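Long-range contacts in RagB/SusD family nutrient uptake outer membrane protein (Bacteroides thetaiotaomicron, PDB 7KV2), which probably binds beta-glucans at the outer-membrane surface of the bacterium as a SusD-family glycan-binding protein for nutrient uptake: residues A[82-88]-A[367-371]; A[91-95]-A[105-109]. Numbering follows the deposited sequence.

Contact 1. Residues A[82-88]-A[367-371]; sequences WVGGDSK and RYQDT
Neither segment forms a helix or strand: 82-88 is an irregular loop, and 367-371 holds a type II beta turn from Arg367 to Asp370, closed by Asp370 N to Arg367 O at 3.2 Å. Gln369, at the third position, has the positive phi (65/26) typical there. The CA atoms of Gly84 and Tyr368 lie 4.8 Å apart, those of Asp86 and Arg367 5.5 Å. Gly84 (75/-149) and Gly85 (80/-171) take positive phi values that favour glycine. One main-chain hydrogen bond joins the loops, Tyr368 N to Gly85 O at 2.9 Å, and Gly84 CA gives a CA-H...O contact to Tyr368 O at 3.2 Å.

Gln369 (m, t) uses one amide oxygen, OE1, to accept from two successive backbone amides, Val83 N (151°) and Gly84 N (171°), each at 2.9 Å, and so bridges loop and turn. The Tyr368 ring (chi1 t) packs along Ser87 and Lys88, with CD2 3.7 Å from Lys88 N. Arg367 lays one guanidinium face over Asp86 CB and Gly85 C; its NH2 makes a long salt bridge of 3.7 Å to Asp86 OD1, and water 1 links Arg367 NE and Asp86 OD1 at 2.8 Å each. Arg367 NH1 bonds to Trp319 O. At the Trp82 end, Trp82 CD1 meets Thr371 CG2 at 3.6 Å.

This packing joins sequence-distant loops, one between helices 70-75 and 92-98, the other between helix 346-355 and strand 373-375. Backbone hydrogen bonds pair Trp82 with Pro323, Val83 with Cys322 and Gly85 with Gly320; Trp82 and Val83 touch Met98 of helix 92-98.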
loop_
_atom_site.group_PDB
_atom_site.type_symbol
_atom_site.label_atom_id
_atom_site.label_comp_id
_atom_site.label_asym_id
_atom_site.label_seq_id
_atom_site.Cartn_x
_atom_site.Cartn_y
_atom_site.Cartn_z
ATOM N N TRP A 82 16.128 0.365 2.592
ATOM C CA TRP A 82 16.721 -0.770 3.330
ATOM C C TRP A 82 15.671 -1.319 4.317
ATOM O O TRP A 82 14.456 -0.932 4.249
ATOM C CB TRP A 82 18.029 -0.335 4.001
ATOM C CG TRP A 82 19.090 0.088 3.029
ATOM C CD1 TRP A 82 19.736 1.295 3.027
ATOM C CD2 TRP A 82 19.656 -0.667 1.937
ATOM N NE1 TRP A 82 20.652 1.353 2.014
ATOM C CE2 TRP A 82 20.656 0.141 1.357
ATOM C CE3 TRP A 82 19.490 -1.977 1.451
ATOM C CZ2 TRP A 82 21.411 -0.282 0.253
ATOM C CZ3 TRP A 82 20.267 -2.410 0.387
ATOM C CH2 TRP A 82 21.181 -1.552 -0.234
ATOM N N VAL A 83 16.080 -2.236 5.192
ATOM C CA VAL A 83 15.140 -2.882 6.145
ATOM C C VAL A 83 15.338 -2.270 7.524
ATOM O O VAL A 83 14.332 -1.916 8.168
ATOM C CB VAL A 83 15.301 -4.413 6.123
ATOM C CG1 VAL A 83 14.336 -5.044 7.103
ATOM C CG2 VAL A 83 15.099 -4.970 4.719
ATOM N N GLY A 84 16.580 -2.122 7.960
ATOM C CA GLY A 84 16.937 -1.425 9.201
ATOM C C GLY A 84 16.634 -2.241 10.459
ATOM O O GLY A 84 16.677 -3.476 10.397
ATOM N N GLY A 85 16.303 -1.544 11.553
ATOM C CA GLY A 85 16.186 -2.139 12.895
ATOM C C GLY A 85 17.548 -2.305 13.530
ATOM O O GLY A 85 18.559 -1.746 12.995
ATOM N N ASP A 86 17.599 -2.994 14.659
ATOM C CA ASP A 86 18.853 -3.175 15.425
ATOM C C ASP A 86 19.865 -3.911 14.550
ATOM O O ASP A 86 21.041 -3.617 14.681
ATOM C CB ASP A 86 18.612 -3.944 16.722
ATOM C CG ASP A 86 19.749 -3.830 17.716
ATOM O OD1 ASP A 86 20.212 -2.691 17.922
ATOM O OD2 ASP A 86 20.140 -4.886 18.297
ATOM N N SER A 87 19.436 -4.906 13.786
ATOM C CA SER A 87 20.313 -5.867 13.071
ATOM C C SER A 87 19.495 -6.663 12.077
ATOM O O SER A 87 18.268 -6.553 12.095
ATOM C CB SER A 87 20.987 -6.814 14.051
ATOM O OG SER A 87 20.065 -7.823 14.517
ATOM N N LYS A 88 20.138 -7.570 11.342
ATOM C CA LYS A 88 19.432 -8.465 10.398
ATOM C C LYS A 88 18.551 -9.507 11.109
ATOM O O LYS A 88 17.794 -10.201 10.392
ATOM C CB LYS A 88 20.442 -9.123 9.464
ATOM C CG LYS A 88 21.329 -10.152 10.136
ATOM C CD LYS A 88 22.166 -10.905 9.132
ATOM C CE LYS A 88 23.215 -10.027 8.494
ATOM N NZ LYS A 88 24.042 -10.799 7.531
ATOM N N ARG A 367 20.995 2.985 13.259
ATOM C CA ARG A 367 20.796 1.527 13.408
ATOM C C ARG A 367 21.303 0.831 12.148
ATOM O O ARG A 367 22.028 1.440 11.373
ATOM C CB ARG A 367 19.333 1.263 13.740
ATOM C CG ARG A 367 18.980 1.617 15.166
ATOM C CD ARG A 367 17.618 1.048 15.540
ATOM N NE ARG A 367 17.711 0.255 16.738
ATOM C CZ ARG A 367 16.727 -0.443 17.242
ATOM N NH1 ARG A 367 15.550 -0.438 16.643
ATOM N NH2 ARG A 367 16.912 -1.122 18.364
ATOM N N TYR A 368 20.946 -0.428 11.965
ATOM C CA TYR A 368 21.442 -1.232 10.845
ATOM C C TYR A 368 21.003 -0.579 9.534
ATOM O O TYR A 368 19.846 -0.131 9.420
ATOM C CB TYR A 368 20.923 -2.647 11.047
ATOM C CG TYR A 368 21.359 -3.615 9.996
ATOM C CD1 TYR A 368 22.690 -3.705 9.605
ATOM C CD2 TYR A 368 20.429 -4.408 9.355
ATOM C CE1 TYR A 368 23.071 -4.594 8.600
ATOM C CE2 TYR A 368 20.803 -5.308 8.377
ATOM C CZ TYR A 368 22.130 -5.394 7.997
ATOM O OH TYR A 368 22.452 -6.262 7.002
ATOM N N GLN A 369 21.909 -0.496 8.568
ATOM C CA GLN A 369 21.630 0.040 7.213
ATOM C C GLN A 369 21.266 1.528 7.258
ATOM O O GLN A 369 20.797 2.032 6.239
ATOM C CB GLN A 369 20.580 -0.822 6.502
ATOM C CG GLN A 369 20.986 -2.290 6.455
ATOM C CD GLN A 369 19.902 -3.194 5.898
ATOM O OE1 GLN A 369 18.702 -3.022 6.191
ATOM N NE2 GLN A 369 20.318 -4.229 5.172
ATOM N N ASP A 370 21.713 2.260 8.267
ATOM C CA ASP A 370 21.480 3.723 8.369
ATOM C C ASP A 370 22.079 4.424 7.153
ATOM O O ASP A 370 23.203 4.068 6.735
ATOM C CB ASP A 370 22.124 4.340 9.611
ATOM C CG ASP A 370 21.852 5.841 9.710
ATOM O OD1 ASP A 370 20.705 6.206 10.058
ATOM O OD2 ASP A 370 22.781 6.635 9.432
ATOM N N THR A 371 21.349 5.368 6.569
ATOM C CA THR A 371 21.863 6.190 5.449
ATOM C C THR A 371 21.847 7.672 5.819
ATOM O O THR A 371 22.363 8.474 4.995
ATOM C CB THR A 371 21.006 5.997 4.198
ATOM O OG1 THR A 371 19.687 6.424 4.559
ATOM C CG2 THR A 371 21.018 4.564 3.729
HETATM O O HOH W 1 20.046 0.109 18.195
#

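Contact 2. Residues A[91-95]-A[105-109]; sequences NQPWH and TNMIY. With EDO (1,2-ethanediol), chain D.
Asn91 (58/53) occupies the N-cap position of helix 92-98 without a side-chain capping bond; its O accepts from Trp94 N at 2.9 Å in the first turn. Gln92, extended (t, t), offers OE1 to Asn106 ND2 at 3.0 Å, a weak hydrogen bond at 148°. Pro93 is the central contact: its CA lies 5.0 Å from that of Met107, its CG is 3.6 Å from Asn106 OD1, and its CB is 4.0 Å from Ile108 CG2. Water 2 donates to Pro93 O (3.1 Å) and Asn106 O (2.7 Å), bridging the two backbones. Trp94 points its CA-to-CB bond away, yet its CD1 reaches Ile108 CG2 at 4.0 Å. Segment 105-109 is irregular (Asn106 -146/58, chi1 t; Met107 -124/159), and Met107 N donates to O1 of an ethanediol, probably from the crystallisation liquor, at 3.1 Å. A helix start thus packs against the loop that follows the same helix. Trp94 and Ile108 also meet Met73 of helix 70-75, and Tyr109 is the N-cap residue of helix 110-130.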
loop_
_atom_site.group_PDB
_atom_site.type_symbol
_atom_site.label_atom_id
_atom_site.label_comp_id
_atom_site.label_asym_id
_atom_site.label_seq_id
_atom_site.Cartn_x
_atom_site.Cartn_y
_atom_site.Cartn_z
ATOM N N ASN A 91 13.073 -8.008 13.408
ATOM C CA ASN A 91 12.083 -8.264 12.327
ATOM C C ASN A 91 12.763 -9.137 11.260
ATOM O O ASN A 91 12.738 -8.811 10.096
ATOM C CB ASN A 91 11.417 -6.976 11.785
ATOM C CG ASN A 91 10.373 -6.427 12.742
ATOM O OD1 ASN A 91 9.928 -7.139 13.629
ATOM N ND2 ASN A 91 9.984 -5.167 12.603
ATOM N N GLN A 92 13.351 -10.280 11.652
ATOM C CA GLN A 92 14.162 -11.101 10.719
ATOM C C GLN A 92 13.369 -11.481 9.488
ATOM O O GLN A 92 13.933 -11.532 8.398
ATOM C CB GLN A 92 14.695 -12.367 11.421
ATOM C CG GLN A 92 15.589 -13.224 10.535
ATOM C CD GLN A 92 16.317 -14.229 11.397
ATOM O OE1 GLN A 92 15.835 -14.664 12.446
ATOM N NE2 GLN A 92 17.511 -14.571 10.968
ATOM N N PRO A 93 12.054 -11.813 9.582
ATOM C CA PRO A 93 11.294 -12.176 8.397
ATOM C C PRO A 93 11.392 -11.098 7.315
ATOM O O PRO A 93 11.425 -11.468 6.119
ATOM C CB PRO A 93 9.858 -12.390 8.908
ATOM C CG PRO A 93 10.031 -12.723 10.353
ATOM C CD PRO A 93 11.231 -11.917 10.803
ATOM N N TRP A 94 11.468 -9.811 7.706
ATOM C CA TRP A 94 11.576 -8.728 6.696
ATOM C C TRP A 94 12.928 -8.819 5.988
ATOM O O TRP A 94 12.991 -8.693 4.751
ATOM C CB TRP A 94 11.479 -7.363 7.384
ATOM C CG TRP A 94 10.204 -7.040 8.097
ATOM C CD1 TRP A 94 9.179 -7.842 8.503
ATOM C CD2 TRP A 94 9.881 -5.734 8.583
ATOM N NE1 TRP A 94 8.220 -7.114 9.175
ATOM C CE2 TRP A 94 8.657 -5.819 9.273
ATOM C CE3 TRP A 94 10.517 -4.501 8.472
ATOM C CZ2 TRP A 94 8.025 -4.686 9.772
ATOM C CZ3 TRP A 94 9.916 -3.391 9.007
ATOM C CH2 TRP A 94 8.684 -3.492 9.647
ATOM N N HIS A 95 13.984 -9.023 6.772
ATOM C CA HIS A 95 15.364 -9.136 6.225
ATOM C C HIS A 95 15.433 -10.339 5.273
ATOM O O HIS A 95 15.979 -10.216 4.127
ATOM C CB HIS A 95 16.356 -9.218 7.378
ATOM C CG HIS A 95 16.497 -7.961 8.121
ATOM N ND1 HIS A 95 17.242 -6.908 7.607
ATOM C CD2 HIS A 95 16.025 -7.572 9.329
ATOM C CE1 HIS A 95 17.220 -5.924 8.493
ATOM N NE2 HIS A 95 16.508 -6.296 9.568
ATOM N N THR A 105 9.042 -21.249 8.160
ATOM C CA THR A 105 9.099 -21.178 9.636
ATOM C C THR A 105 9.641 -19.825 10.140
ATOM O O THR A 105 9.819 -19.712 11.349
ATOM C CB THR A 105 9.936 -22.349 10.182
ATOM O OG1 THR A 105 11.220 -22.258 9.576
ATOM C CG2 THR A 105 9.290 -23.701 9.909
ATOM N N ASN A 106 9.934 -18.842 9.278
ATOM C CA ASN A 106 10.405 -17.498 9.729
ATOM C C ASN A 106 9.844 -16.477 8.735
ATOM O O ASN A 106 10.642 -15.800 8.058
ATOM C CB ASN A 106 11.930 -17.388 9.837
ATOM C CG ASN A 106 12.427 -16.397 10.876
ATOM O OD1 ASN A 106 11.646 -15.699 11.534
ATOM N ND2 ASN A 106 13.743 -16.348 11.052
ATOM N N MET A 107 8.523 -16.466 8.601
ATOM C CA MET A 107 7.825 -15.699 7.545
ATOM C C MET A 107 6.816 -14.756 8.196
ATOM O O MET A 107 6.501 -14.937 9.373
ATOM C CB MET A 107 7.135 -16.614 6.539
ATOM C CG MET A 107 7.776 -16.554 5.160
ATOM S SD MET A 107 7.525 -14.859 4.435
ATOM C CE MET A 107 5.768 -14.933 4.134
ATOM N N ILE A 108 6.409 -13.704 7.481
ATOM C CA ILE A 108 5.334 -12.829 7.984
ATOM C C ILE A 108 4.041 -13.646 7.925
ATOM O O ILE A 108 3.892 -14.509 7.018
ATOM C CB ILE A 108 5.289 -11.484 7.230
ATOM C CG1 ILE A 108 5.153 -11.629 5.722
ATOM C CG2 ILE A 108 6.519 -10.704 7.618
ATOM C CD1 ILE A 108 4.449 -10.458 5.058
ATOM N N TYR A 109 3.182 -13.415 8.893
ATOM C CA TYR A 109 1.912 -14.170 9.064
ATOM C C TYR A 109 0.745 -13.214 9.381
ATOM O O TYR A 109 -0.406 -13.549 9.058
ATOM C CB TYR A 109 2.186 -15.239 10.129
ATOM C CG TYR A 109 1.223 -16.399 10.205
ATOM C CD1 TYR A 109 0.210 -16.579 9.279
ATOM C CD2 TYR A 109 1.353 -17.326 11.228
ATOM C CE1 TYR A 109 -0.676 -17.642 9.389
ATOM C CE2 TYR A 109 0.485 -18.402 11.335
ATOM C CZ TYR A 109 -0.535 -18.551 10.420
ATOM O OH TYR A 109 -1.400 -19.615 10.492
HETATM C C1 EDO D . 5.348 -18.238 10.229
HETATM O O1 EDO D . 6.693 -18.469 10.043
HETATM C C2 EDO D . 4.737 -19.307 11.051
HETATM O O2 EDO D . 4.562 -20.490 10.304
HETATM O O HOH W 2 10.770 -14.504 5.705
#

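Both contacts are partly buried, their centres 15 Å apart. Contact 1 joins segments 279 residues apart, one in the N-terminal starch-binding-associated region and one in the SusD-family region, whereas those of contact 2 lie 10 residues apart. Contact 1 is the larger, burying 506 Å² against 247 Å², and combines direct backbone and amide hydrogen bonds with a long Arg-Asp salt bridge and a bridging water at its exposed end, at Asp86. In contact 2 Pro93 and Asn106 contribute most of the area, Ile108 and Trp94 adding apolar contacts, beside one weak side-chain bond and a water bridge. Helix 92-98 connects them: His95 NE2 lies 2.9 Å from Gly84 O, a weak hydrogen bond.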